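Local atomic coordinates of proliferating cell nuclear antigen (Entamoeba histolytica, PDB entry 3P91), a protein that probably encircles DNA as a trimeric sliding clamp and raises the processivity of DNA polymerase delta during replication. Residues 60-63 / 64-67. Numbering follows the deposited sequence.
Sequences DAFD and EFQC
Phe-62 and Phe-65 lie three residues apart on one edge strand, and both rings rise from the same side of it. Phe-65 brings its CD1 over the centre of one face of the Phe-62 ring, with CD2 of Phe-62 the nearest atom at 3.6 Å from CD1 of Phe-65. CE1 of Phe-65 follows along the same face, 3.9 Å from CE2 of Phe-62. The two planes are inclined at 47° with centroids 4.9 Å apart, a tilt that is neither a parallel stack nor a T-shaped pair.

Different first torsions bring the rings together: CG of Phe-62 stands anti to its own carbonyl carbon (chi1 -50°), while Phe-65 sets CG anti to its backbone N (chi1 -167°). Below the rings the chain itself comes close, the carbonyl O of Glu-64 reaching 3.3 Å from CB of Phe-62.

Glu-64 points the other way. Its chain is extended beyond CG and carries the carboxylate away from the rings to the neighbouring strand 7-11, where OE1 forms a salt bridge with Lys-10 and OE2 a hydrogen bond with His-8. Those two partners probably stabilise the charged form of the acid. The aromatic side is continued by the same strand, with Phe-11 meeting the Phe-62 ring, Phe-7 meeting that of Phe-65, and Ala-9 touching both.

What puts residues 62 and 65 on one side, where a regular strand would alternate them, is the extra residue at the corner: Asp-63 and Glu-64 both face Lys-10. This is a classic beta bulge, here in the edge strand 62-66 of the antiparallel sheet that it forms with strand 7-11 in the N-terminal domain of the PCNA clamp fold.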
ATOM      1  N   ASP A  60      29.512 -17.009  14.962  1.00 25.01           N
ATOM      2  CA  ASP A  60      29.930 -16.840  13.567  1.00 25.62           C
ATOM      3  C   ASP A  60      29.088 -15.815  12.802  1.00 24.62           C
ATOM      4  O   ASP A  60      29.417 -15.445  11.676  1.00 23.41           O
ATOM      5  CB  ASP A  60      29.869 -18.178  12.827  1.00 28.61           C
ATOM      6  CG  ASP A  60      31.111 -19.019  13.031  1.00 35.59           C
ATOM      7  OD1 ASP A  60      30.976 -20.228  13.315  1.00 43.27           O
ATOM      8  OD2 ASP A  60      32.227 -18.478  12.895  1.00 41.04           O
ATOM      9  N   ALA A  61      27.999 -15.369  13.416  1.00 22.93           N
ATOM     10  CA  ALA A  61      27.133 -14.368  12.808  1.00 22.77           C
ATOM     11  C   ALA A  61      27.634 -12.935  13.053  1.00 21.98           C
ATOM     12  O   ALA A  61      27.085 -11.975  12.519  1.00 20.49           O
ATOM     13  CB  ALA A  61      25.704 -14.537  13.318  1.00 23.41           C
ATOM     14  N   PHE A  62      28.691 -12.812  13.852  1.00 23.36           N
ATOM     15  CA  PHE A  62      29.200 -11.520  14.285  1.00 21.10           C
ATOM     16  C   PHE A  62      30.638 -11.286  13.851  1.00 22.81           C
ATOM     17  O   PHE A  62      31.424 -12.223  13.729  1.00 22.68           O
ATOM     18  CB  PHE A  62      29.127 -11.415  15.804  1.00 20.43           C
ATOM     19  CG  PHE A  62      27.793 -11.779  16.369  1.00 21.76           C
ATOM     20  CD1 PHE A  62      26.836 -10.806  16.600  1.00 22.31           C
ATOM     21  CD2 PHE A  62      27.491 -13.100  16.672  1.00 23.14           C
ATOM     22  CE1 PHE A  62      25.597 -11.145  17.120  1.00 22.16           C
ATOM     23  CE2 PHE A  62      26.260 -13.447  17.192  1.00 21.41           C
ATOM     24  CZ  PHE A  62      25.309 -12.470  17.415  1.00 21.35           C
ATOM     25  N   ASP A  63      30.970 -10.020  13.626  1.00 22.82           N
ATOM     26  CA  ASP A  63      32.346  -9.611  13.393  1.00 26.12           C
ATOM     27  C   ASP A  63      33.087  -9.419  14.714  1.00 24.69           C
ATOM     28  O   ASP A  63      34.290  -9.656  14.795  1.00 23.61           O
ATOM     29  CB  ASP A  63      32.387  -8.325  12.571  1.00 26.43           C
ATOM     30  CG  ASP A  63      32.171  -8.577  11.100  1.00 27.25           C
ATOM     31  OD1 ASP A  63      31.560  -7.716  10.426  1.00 28.64           O
ATOM     32  OD2 ASP A  63      32.614  -9.644  10.623  1.00 27.09           O
ATOM     33  N   GLU A  64      32.358  -8.975  15.734  1.00 23.39           N
ATOM     34  CA  GLU A  64      32.878  -8.896  17.100  1.00 23.79           C
ATOM     35  C   GLU A  64      31.870  -9.518  18.052  1.00 24.03           C
ATOM     36  O   GLU A  64      30.656  -9.376  17.862  1.00 23.89           O
ATOM     37  CB  GLU A  64      33.133  -7.449  17.514  1.00 23.47           C
ATOM     38  CG  GLU A  64      34.031  -6.687  16.568  1.00 27.72           C
ATOM     39  CD  GLU A  64      34.231  -5.249  16.991  1.00 29.14           C
ATOM     40  OE1 GLU A  64      35.170  -4.600  16.480  1.00 32.63           O
ATOM     41  OE2 GLU A  64      33.450  -4.769  17.837  1.00 28.69           O
ATOM     42  N   PHE A  65      32.367 -10.212  19.070  1.00 21.37           N
ATOM     43  CA  PHE A  65      31.491 -10.825  20.056  1.00 20.72           C
ATOM     44  C   PHE A  65      32.209 -11.071  21.373  1.00 21.63           C
ATOM     45  O   PHE A  65      33.246 -11.717  21.423  1.00 21.15           O
ATOM     46  CB  PHE A  65      30.879 -12.129  19.533  1.00 22.61           C
ATOM     47  CG  PHE A  65      29.732 -12.634  20.371  1.00 22.10           C
ATOM     48  CD1 PHE A  65      28.424 -12.277  20.070  1.00 19.20           C
ATOM     49  CD2 PHE A  65      29.963 -13.445  21.472  1.00 20.32           C
ATOM     50  CE1 PHE A  65      27.377 -12.722  20.845  1.00 18.91           C
ATOM     51  CE2 PHE A  65      28.913 -13.902  22.247  1.00 19.40           C
ATOM     52  CZ  PHE A  65      27.619 -13.540  21.934  1.00 20.65           C
ATOM     53  N   GLN A  66      31.637 -10.536  22.438  1.00 20.67           N
ATOM     54  CA  GLN A  66      32.174 -10.694  23.765  1.00 19.51           C
ATOM     55  C   GLN A  66      31.015 -10.843  24.725  1.00 19.76           C
ATOM     56  O   GLN A  66      30.142  -9.986  24.800  1.00 20.85           O
ATOM     57  CB  GLN A  66      33.028  -9.476  24.151  1.00 21.58           C
ATOM     58  CG  GLN A  66      33.413  -9.408  25.633  1.00 20.73           C
ATOM     59  CD  GLN A  66      34.361 -10.525  26.066  1.00 24.13           C
ATOM     60  OE1 GLN A  66      34.832 -11.320  25.246  1.00 24.02           O
ATOM     61  NE2 GLN A  66      34.645 -10.588  27.366  1.00 24.82           N
ATOM     62  N   CYS A  67      31.009 -11.949  25.450  1.00 20.50           N
ATOM     63  CA  CYS A  67      30.059 -12.167  26.522  1.00 21.63           C
ATOM     64  C   CYS A  67      30.729 -13.170  27.437  1.00 21.18           C
ATOM     65  O   CYS A  67      30.618 -14.368  27.240  1.00 22.65           O
ATOM     66  CB  CYS A  67      28.733 -12.704  25.981  1.00 21.70           C
ATOM     67  SG  CYS A  67      27.345 -12.587  27.125  1.00 19.96           S
TER